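Side-chain contact in glucosamine kinase (Streptacidiphilus jiangxiensis, PDB 6HWJ), which catalyses the magnesium- and ATP-dependent phosphorylation of D-glucosamine to D-glucosamine 6-phosphate, with weaker activity on glucose: residues A11-L16 with S20-A25. Residues are numbered along the deposited sequence; the frame is centred on the assembly and turned at random.
Sequences AADPAL and SGERRA. With MG (magnesium ion), chain D.
A15 and E22 bring the two backbones closest, with their CA atoms 4.6 Å apart. Residues 14-16 open a 3-10 segment, while 20-25 is irregular coil. Both lie in the surface loop between helix 5-11 and strand 34-42. The methyl of A15 presses on E22, with A15 CB 3.3 Å from E22 CA and 3.5 Å from E22 CB. D13 forms an Asx turn at the start of the 3-10 segment: D13 OD1 accepts from A15 N at 2.8 Å through its anti lone pair. That bond is nearly straight (166°) and helps fix the carboxylate. E22 has CG anti to the backbone N (chi1 -174°) and stays extended at chi2, which carries its carboxylate out to a magnesium ion. E22 OE2 binds the metal directly at 2.1 Å. D13 stays in the second shell, and its two carboxylate oxygens each accept from a different metal-bound water. The two carboxylate planes are 87° apart, and D13 OD2 lies 3.6 Å from E22 OE2. The magnesium probably offsets repulsion between these acids. A third metal-bound water donates to R23 O at 3.2 Å. This ion is separate from the magnesium site of Q305 and D317.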
# COMPACT_ATOMS: atom_id res chain seq x y z
N ALA A 11 -34.20 2.52 -10.26
CA ALA A 11 -34.84 1.71 -11.29
C ALA A 11 -33.85 0.87 -12.06
O ALA A 11 -34.27 0.09 -12.92
CB ALA A 11 -35.63 2.60 -12.26
N ALA A 12 -32.55 1.03 -11.80
CA ALA A 12 -31.55 0.33 -12.60
C ALA A 12 -31.34 -1.09 -12.09
O ALA A 12 -31.58 -1.41 -10.92
CB ALA A 12 -30.24 1.10 -12.59
N ASP A 13 -30.87 -1.94 -12.99
CA ASP A 13 -30.50 -3.29 -12.61
C ASP A 13 -29.42 -3.23 -11.53
O ASP A 13 -28.49 -2.42 -11.62
CB ASP A 13 -30.00 -4.06 -13.83
CG ASP A 13 -29.74 -5.51 -13.55
OD1 ASP A 13 -28.85 -5.82 -12.75
OD2 ASP A 13 -30.43 -6.37 -14.14
N PRO A 14 -29.54 -4.04 -10.47
CA PRO A 14 -28.55 -3.96 -9.38
C PRO A 14 -27.12 -4.22 -9.83
O PRO A 14 -26.18 -3.81 -9.12
CB PRO A 14 -29.02 -5.04 -8.39
CG PRO A 14 -30.48 -5.17 -8.64
CD PRO A 14 -30.67 -4.93 -10.12
N ALA A 15 -26.92 -4.88 -10.97
CA ALA A 15 -25.56 -5.08 -11.49
C ALA A 15 -24.87 -3.77 -11.85
O ALA A 15 -23.67 -3.78 -12.16
CB ALA A 15 -25.61 -5.99 -12.73
N LEU A 16 -25.60 -2.65 -11.83
CA LEU A 16 -25.01 -1.35 -12.07
C LEU A 16 -23.74 -1.14 -11.25
O LEU A 16 -22.77 -0.54 -11.74
CB LEU A 16 -26.03 -0.26 -11.73
CG LEU A 16 -25.64 1.20 -11.93
CD1 LEU A 16 -25.53 1.53 -13.42
CD2 LEU A 16 -26.66 2.10 -11.26
N SER A 20 -17.26 -5.41 -13.51
CA SER A 20 -17.29 -6.46 -14.52
C SER A 20 -18.70 -6.80 -14.99
O SER A 20 -18.89 -7.78 -15.71
CB SER A 20 -16.60 -7.72 -13.99
OG SER A 20 -17.26 -8.23 -12.84
N GLY A 21 -19.70 -6.01 -14.59
CA GLY A 21 -21.05 -6.19 -15.08
C GLY A 21 -21.82 -7.27 -14.35
O GLY A 21 -21.35 -7.89 -13.39
N GLU A 22 -23.03 -7.51 -14.84
CA GLU A 22 -23.93 -8.47 -14.21
C GLU A 22 -23.28 -9.84 -14.10
O GLU A 22 -22.63 -10.32 -15.04
CB GLU A 22 -25.24 -8.57 -15.01
CG GLU A 22 -26.29 -9.45 -14.35
CD GLU A 22 -27.55 -9.57 -15.18
OE1 GLU A 22 -27.44 -9.70 -16.42
OE2 GLU A 22 -28.66 -9.52 -14.60
N ARG A 23 -23.45 -10.48 -12.95
CA ARG A 23 -22.96 -11.83 -12.74
C ARG A 23 -24.12 -12.81 -12.82
O ARG A 23 -25.25 -12.44 -13.13
CB ARG A 23 -22.22 -11.91 -11.40
CG ARG A 23 -23.02 -11.43 -10.21
CD ARG A 23 -22.09 -11.08 -9.06
NE ARG A 23 -22.83 -10.77 -7.84
CZ ARG A 23 -22.29 -10.20 -6.76
NH1 ARG A 23 -23.05 -9.96 -5.70
NH2 ARG A 23 -21.01 -9.87 -6.75
N ARG A 24 -23.82 -14.08 -12.54
CA ARG A 24 -24.86 -15.10 -12.56
C ARG A 24 -26.04 -14.67 -11.71
O ARG A 24 -25.88 -14.16 -10.59
CB ARG A 24 -24.30 -16.44 -12.06
CG ARG A 24 -23.24 -17.06 -12.96
CD ARG A 24 -23.78 -17.41 -14.34
NE ARG A 24 -25.01 -18.19 -14.27
CZ ARG A 24 -25.05 -19.51 -14.04
NH1 ARG A 24 -23.94 -20.20 -13.85
NH2 ARG A 24 -26.23 -20.13 -14.00
N ALA A 25 -27.24 -14.86 -12.25
CA ALA A 25 -28.46 -14.42 -11.57
C ALA A 25 -28.58 -15.06 -10.19
O ALA A 25 -29.17 -14.46 -9.28
CB ALA A 25 -29.69 -14.75 -12.42
MG MG D . -29.46 -9.81 -12.68
O HOH W 1 -31.17 -8.50 -13.08
O HOH W 2 -28.53 -8.01 -11.77
O HOH W 3 -27.80 -10.89 -12.06
O HOH W 4 -30.31 -11.62 -13.43